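Local coordinates for restriction endonuclease AspBHI (PDB 4OC8), which probably binds and cleaves DNA carrying modified bases, as a modification-dependent restriction endonuclease built from four copies of the chain, at residues A[298-303]-A[330-335]; A[225-230]-A[337-342]. One frame throughout, in Å; residues are numbered along the deposited sequence.

Contact 1. Residues A[298-303]-A[330-335]; sequences VDFALE and FGVLVT
The Phe330 ring carries Phe300 CB over the centre of one face, 3.4 Å from the ring centroid, a CH-pi contact. At the edge of this ring, and in its plane, stands Val298 CG2, 3.9 Å from Phe330 CE1; the valine crosses the phenylalanine at about a right angle. The two rings run side by side and point the same way, their planes only 20° apart, yet they are slid so far that they barely overlap, with centroids 5.1 Å apart. Their shared direction follows from the same first torsion, CG between the backbone N and the carbonyl carbon (chi1 62° in Phe300, 66° in Phe330). Farther along, Phe300 CD2 leans on Val332 CG2 at 3.7 Å, and Thr260 of helix 251-263 packs on both residues. Phe330 also packs on Ile296 of the second subunit.

The backbones are neighbouring parallel strands, the two arms of a beta-alpha-beta unit whose helix is 315-324, in the mixed sheet of a PD-(D/E)XK nuclease domain. Amides alternate as donors: Ala301 N to Phe330 O, Val332 N to Ala301 O, Glu303 N to Val332 O and Val334 N to Glu303 O, the last three nearly along the C=O axis. On the sheet face of Ala301 and Leu333, beneath helix 315-324, Glu303 CG lies 4.0 Å from Leu333 CD1. A bend at chi2 then turns the carboxylate away, and OE1 forms salt bridges with Arg324 and Arg320, which would be expected to keep it ionised. Glu303 and Lys305 have the spacing of the family's (D/E)XK signature, consistent with a place at the active site.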
loop_
_atom_site.group_PDB
_atom_site.type_symbol
_atom_site.label_atom_id
_atom_site.label_comp_id
_atom_site.label_asym_id
_atom_site.label_seq_id
_atom_site.Cartn_x
_atom_site.Cartn_y
_atom_site.Cartn_z
ATOM N N VAL A 298 9.345 1.067 -0.900
ATOM C CA VAL A 298 9.664 -0.265 -1.378
ATOM C C VAL A 298 9.747 -0.184 -2.892
ATOM O O VAL A 298 9.003 0.569 -3.514
ATOM C CB VAL A 298 8.583 -1.283 -0.962
ATOM C CG1 VAL A 298 8.592 -1.472 0.546
ATOM C CG2 VAL A 298 7.206 -0.837 -1.438
ATOM N N ASP A 299 10.666 -0.930 -3.489
ATOM C CA ASP A 299 10.794 -0.899 -4.939
ATOM C C ASP A 299 10.122 -2.105 -5.577
ATOM O O ASP A 299 10.064 -3.181 -4.981
ATOM C CB ASP A 299 12.261 -0.788 -5.371
ATOM C CG ASP A 299 13.174 -1.754 -4.626
ATOM O OD1 ASP A 299 12.665 -2.709 -4.002
ATOM O OD2 ASP A 299 14.409 -1.558 -4.672
ATOM N N PHE A 300 9.597 -1.923 -6.783
ATOM C CA PHE A 300 9.042 -3.052 -7.521
ATOM C C PHE A 300 9.496 -3.068 -8.970
ATOM O O PHE A 300 9.845 -2.036 -9.527
ATOM C CB PHE A 300 7.513 -3.078 -7.449
ATOM C CG PHE A 300 6.852 -1.877 -8.058
ATOM C CD1 PHE A 300 6.679 -0.714 -7.321
ATOM C CD2 PHE A 300 6.389 -1.911 -9.360
ATOM C CE1 PHE A 300 6.066 0.396 -7.876
ATOM C CE2 PHE A 300 5.775 -0.803 -9.922
ATOM C CZ PHE A 300 5.612 0.351 -9.178
ATOM N N ALA A 301 9.495 -4.249 -9.577
ATOM C CA ALA A 301 9.840 -4.364 -10.989
ATOM C C ALA A 301 8.573 -4.464 -11.824
ATOM O O ALA A 301 7.649 -5.185 -11.469
ATOM C CB ALA A 301 10.732 -5.570 -11.227
ATOM N N LEU A 302 8.533 -3.736 -12.932
ATOM C CA LEU A 302 7.380 -3.746 -13.821
ATOM C C LEU A 302 7.660 -4.591 -15.063
ATOM O O LEU A 302 8.764 -4.566 -15.608
ATOM C CB LEU A 302 7.017 -2.317 -14.222
ATOM C CG LEU A 302 5.799 -2.126 -15.127
ATOM C CD1 LEU A 302 4.552 -2.681 -14.469
ATOM C CD2 LEU A 302 5.609 -0.658 -15.472
ATOM N N GLU A 303 6.661 -5.351 -15.496
ATOM C CA GLU A 303 6.766 -6.141 -16.716
ATOM C C GLU A 303 5.463 -5.996 -17.475
ATOM O O GLU A 303 4.393 -6.255 -16.930
ATOM C CB GLU A 303 7.030 -7.614 -16.398
ATOM C CG GLU A 303 7.120 -8.512 -17.627
ATOM C CD GLU A 303 8.452 -8.399 -18.364
ATOM O OE1 GLU A 303 9.503 -8.282 -17.695
ATOM O OE2 GLU A 303 8.447 -8.431 -19.614
ATOM N N PHE A 330 8.799 -6.520 -4.684
ATOM C CA PHE A 330 7.814 -7.231 -5.492
ATOM C C PHE A 330 7.842 -6.872 -6.983
ATOM O O PHE A 330 8.665 -6.073 -7.433
ATOM C CB PHE A 330 6.409 -7.039 -4.913
ATOM C CG PHE A 330 5.902 -5.627 -4.989
ATOM C CD1 PHE A 330 6.340 -4.665 -4.086
ATOM C CD2 PHE A 330 4.972 -5.265 -5.952
ATOM C CE1 PHE A 330 5.866 -3.367 -4.150
ATOM C CE2 PHE A 330 4.494 -3.973 -6.020
ATOM C CZ PHE A 330 4.939 -3.021 -5.117
ATOM N N GLY A 331 6.940 -7.486 -7.744
ATOM C CA GLY A 331 6.823 -7.211 -9.162
ATOM C C GLY A 331 5.380 -7.088 -9.618
ATOM O O GLY A 331 4.494 -7.738 -9.067
ATOM N N VAL A 332 5.142 -6.241 -10.615
ATOM C CA VAL A 332 3.826 -6.111 -11.230
ATOM C C VAL A 332 3.910 -6.547 -12.688
ATOM O O VAL A 332 4.813 -6.139 -13.414
ATOM C CB VAL A 332 3.302 -4.654 -11.195
ATOM C CG1 VAL A 332 1.846 -4.604 -11.633
ATOM C CG2 VAL A 332 3.456 -4.051 -9.819
ATOM N N LEU A 333 2.969 -7.383 -13.108
ATOM C CA LEU A 333 2.901 -7.826 -14.490
ATOM C C LEU A 333 1.590 -7.385 -15.096
ATOM O O LEU A 333 0.535 -7.906 -14.744
ATOM C CB LEU A 333 3.024 -9.345 -14.588
ATOM C CG LEU A 333 2.869 -9.918 -15.998
ATOM C CD1 LEU A 333 4.074 -10.758 -16.365
ATOM C CD2 LEU A 333 1.595 -10.737 -16.121
ATOM N N VAL A 334 1.656 -6.421 -16.005
ATOM C CA VAL A 334 0.469 -5.952 -16.706
ATOM C C VAL A 334 0.395 -6.602 -18.084
ATOM O O VAL A 334 1.384 -6.650 -18.806
ATOM C CB VAL A 334 0.477 -4.421 -16.847
ATOM C CG1 VAL A 334 -0.747 -3.946 -17.616
ATOM C CG2 VAL A 334 0.542 -3.770 -15.475
ATOM N N THR A 335 -0.771 -7.121 -18.440
ATOM C CA THR A 335 -0.940 -7.759 -19.736
ATOM C C THR A 335 -2.345 -7.570 -20.287
ATOM O O THR A 335 -3.331 -7.625 -19.547
ATOM C CB THR A 335 -0.630 -9.265 -19.675
ATOM O OG1 THR A 335 -1.051 -9.885 -20.897
ATOM C CG2 THR A 335 -1.360 -9.912 -18.510
#

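Contact 2. Residues A[225-230]-A[337-342]; sequences AEQLPA and SYVDRQ
Gln227 sets its carboxamide alongside the backbone of Val339 and binds both its amide N and its carbonyl O. Gln227 OE1 accepts from Val339 N at 2.7 Å, a fairly straight bond (162° at the hydrogen) that arrives in the carbonyl plane, while Gln227 NE2 gives a longer one, 3.2 Å, to Val339 O. The amide is thus gripped at both ends, which fixes its rotation, its N/O edge turned to the Val339 backbone. Its reach comes from the torsions: CG is anti to the carbonyl carbon (chi1 -62°) and the chain is extended beyond it. NE2 has further, weak bonds to the carbonyls of Ser223 and Arg222. The join is between the C-terminal end of helix 224-227, where Leu228 is the first residue to leave helical geometry, and, in the PD-(D/E)XK nuclease domain, the connection from strand 330-335 to helix 341-349, whose N-cap is Asp340, bonded through OD1 to Ala343 N. An alanine in place of Gln227 would remove both amide bonds and would probably loosen Val339's backbone from the helix end. Tyr338 turns its CB toward the helix, with Gln227 CB 3.8 Å from Tyr338 CB, but CG sits between the backbone N and the carbonyl carbon (chi1 78°), so the ring leads away. Gln227 OE1 lies at that ring's edge, near its plane. Leu228 crosses Tyr338 obliquely, its CD2 reaching 3.8 Å from Tyr338 CB.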
loop_
_atom_site.group_PDB
_atom_site.type_symbol
_atom_site.label_atom_id
_atom_site.label_comp_id
_atom_site.label_asym_id
_atom_site.label_seq_id
_atom_site.Cartn_x
_atom_site.Cartn_y
_atom_site.Cartn_z
ATOM N N ALA A 225 -11.123 -17.526 -18.583
ATOM C CA ALA A 225 -12.341 -16.736 -18.715
ATOM C C ALA A 225 -12.391 -15.594 -17.711
ATOM O O ALA A 225 -12.896 -14.511 -18.009
ATOM C CB ALA A 225 -13.559 -17.624 -18.562
ATOM N N GLU A 226 -11.866 -15.848 -16.518
ATOM C CA GLU A 226 -11.900 -14.867 -15.443
ATOM C C GLU A 226 -10.952 -13.699 -15.701
ATOM O O GLU A 226 -11.234 -12.563 -15.314
ATOM C CB GLU A 226 -11.578 -15.536 -14.103
ATOM C CG GLU A 226 -12.654 -16.504 -13.625
ATOM C CD GLU A 226 -12.224 -17.316 -12.415
ATOM O OE1 GLU A 226 -11.003 -17.455 -12.187
ATOM O OE2 GLU A 226 -13.108 -17.818 -11.690
ATOM N N GLN A 227 -9.833 -13.983 -16.362
ATOM C CA GLN A 227 -8.814 -12.968 -16.615
ATOM C C GLN A 227 -9.139 -12.115 -17.839
ATOM O O GLN A 227 -8.707 -10.966 -17.933
ATOM C CB GLN A 227 -7.438 -13.617 -16.773
ATOM C CG GLN A 227 -6.967 -14.365 -15.538
ATOM C CD GLN A 227 -5.729 -15.205 -15.796
ATOM O OE1 GLN A 227 -4.716 -14.705 -16.280
ATOM N NE2 GLN A 227 -5.811 -16.491 -15.482
ATOM N N LEU A 228 -9.898 -12.682 -18.771
ATOM C CA LEU A 228 -10.292 -11.961 -19.976
ATOM C C LEU A 228 -11.679 -11.348 -19.796
ATOM O O LEU A 228 -12.492 -11.856 -19.018
ATOM C CB LEU A 228 -10.282 -12.895 -21.189
ATOM C CG LEU A 228 -8.980 -13.642 -21.483
ATOM C CD1 LEU A 228 -9.155 -14.558 -22.681
ATOM C CD2 LEU A 228 -7.826 -12.671 -21.704
ATOM N N PRO A 229 -11.951 -10.244 -20.507
ATOM C CA PRO A 229 -13.259 -9.584 -20.439
ATOM C C PRO A 229 -14.383 -10.506 -20.892
ATOM O O PRO A 229 -14.159 -11.378 -21.730
ATOM C CB PRO A 229 -13.110 -8.419 -21.421
ATOM C CG PRO A 229 -11.653 -8.154 -21.472
ATOM C CD PRO A 229 -11.002 -9.493 -21.345
ATOM N N ALA A 230 -15.576 -10.313 -20.339
ATOM C CA ALA A 230 -16.728 -11.135 -20.697
ATOM C C ALA A 230 -17.473 -10.551 -21.895
ATOM O O ALA A 230 -17.568 -11.182 -22.948
ATOM C CB ALA A 230 -17.666 -11.285 -19.505
ATOM N N SER A 337 -3.617 -9.671 -22.095
ATOM C CA SER A 337 -4.088 -11.036 -22.266
ATOM C C SER A 337 -4.219 -11.710 -20.908
ATOM O O SER A 337 -4.374 -11.040 -19.891
ATOM C CB SER A 337 -3.114 -11.815 -23.140
ATOM O OG SER A 337 -3.471 -13.181 -23.211
ATOM N N TYR A 338 -4.154 -13.038 -20.897
ATOM C CA TYR A 338 -4.248 -13.800 -19.655
ATOM C C TYR A 338 -2.964 -14.575 -19.369
ATOM O O TYR A 338 -2.145 -14.794 -20.261
ATOM C CB TYR A 338 -5.424 -14.770 -19.719
ATOM C CG TYR A 338 -5.149 -16.020 -20.532
ATOM C CD1 TYR A 338 -5.115 -15.977 -21.922
ATOM C CD2 TYR A 338 -4.935 -17.245 -19.911
ATOM C CE1 TYR A 338 -4.867 -17.115 -22.669
ATOM C CE2 TYR A 338 -4.689 -18.385 -20.648
ATOM C CZ TYR A 338 -4.659 -18.318 -22.026
ATOM O OH TYR A 338 -4.408 -19.458 -22.757
ATOM N N VAL A 339 -2.792 -14.979 -18.115
ATOM C CA VAL A 339 -1.678 -15.826 -17.710
ATOM C C VAL A 339 -2.147 -17.278 -17.624
ATOM O O VAL A 339 -3.143 -17.566 -16.958
ATOM C CB VAL A 339 -1.132 -15.399 -16.341
ATOM C CG1 VAL A 339 0.009 -16.305 -15.918
ATOM C CG2 VAL A 339 -0.683 -13.953 -16.383
ATOM N N ASP A 340 -1.436 -18.190 -18.287
ATOM C CA ASP A 340 -1.882 -19.585 -18.359
ATOM C C ASP A 340 -1.824 -20.316 -17.021
ATOM O O ASP A 340 -1.278 -19.800 -16.044
ATOM C CB ASP A 340 -1.146 -20.378 -19.456
ATOM C CG ASP A 340 0.322 -20.669 -19.124
ATOM O OD1 ASP A 340 0.748 -20.548 -17.955
ATOM O OD2 ASP A 340 1.061 -21.046 -20.060
ATOM N N ARG A 341 -2.366 -21.531 -17.006
ATOM C CA ARG A 341 -2.454 -22.343 -15.794
ATOM C C ARG A 341 -1.095 -22.600 -15.140
ATOM O O ARG A 341 -0.919 -22.328 -13.956
ATOM C CB ARG A 341 -3.175 -23.665 -16.090
ATOM C CG ARG A 341 -3.443 -24.537 -14.865
ATOM C CD ARG A 341 -4.197 -23.775 -13.783
ATOM N NE ARG A 341 -5.514 -23.326 -14.230
ATOM C CZ ARG A 341 -6.655 -23.946 -13.943
ATOM N NH1 ARG A 341 -6.644 -25.046 -13.202
ATOM N NH2 ARG A 341 -7.807 -23.462 -14.393
ATOM N N GLN A 342 -0.137 -23.111 -15.907
ATOM C CA GLN A 342 1.176 -23.448 -15.361
ATOM C C GLN A 342 1.864 -22.268 -14.665
ATOM O O GLN A 342 2.369 -22.407 -13.549
ATOM C CB GLN A 342 2.084 -24.025 -16.449
ATOM C CG GLN A 342 3.430 -24.526 -15.930
ATOM C CD GLN A 342 4.340 -25.038 -17.038
ATOM O OE1 GLN A 342 3.980 -25.017 -18.218
ATOM N NE2 GLN A 342 5.531 -25.499 -16.660
#

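Contacts 1 and 2 lie with their centres 18 Å apart and meet directly, Leu333 CD2 of strand 330-335 packing on Val339 CG2 at 3.9 Å. Strand 330-335 runs on through a short connection into helix 341-349, and it is this connection that contact 2 fastens to residues 225-230, more than a hundred positions earlier in the chain. Thr335 ties the two regions further: its OG1 is hydrogen-bonded to Ser337 N and to Lys305 O. The end of strand 330-335 thus touches both the inner strand that carries Glu303 and Lys305, the probable (D/E)XK residues, and the connection held by contact 2.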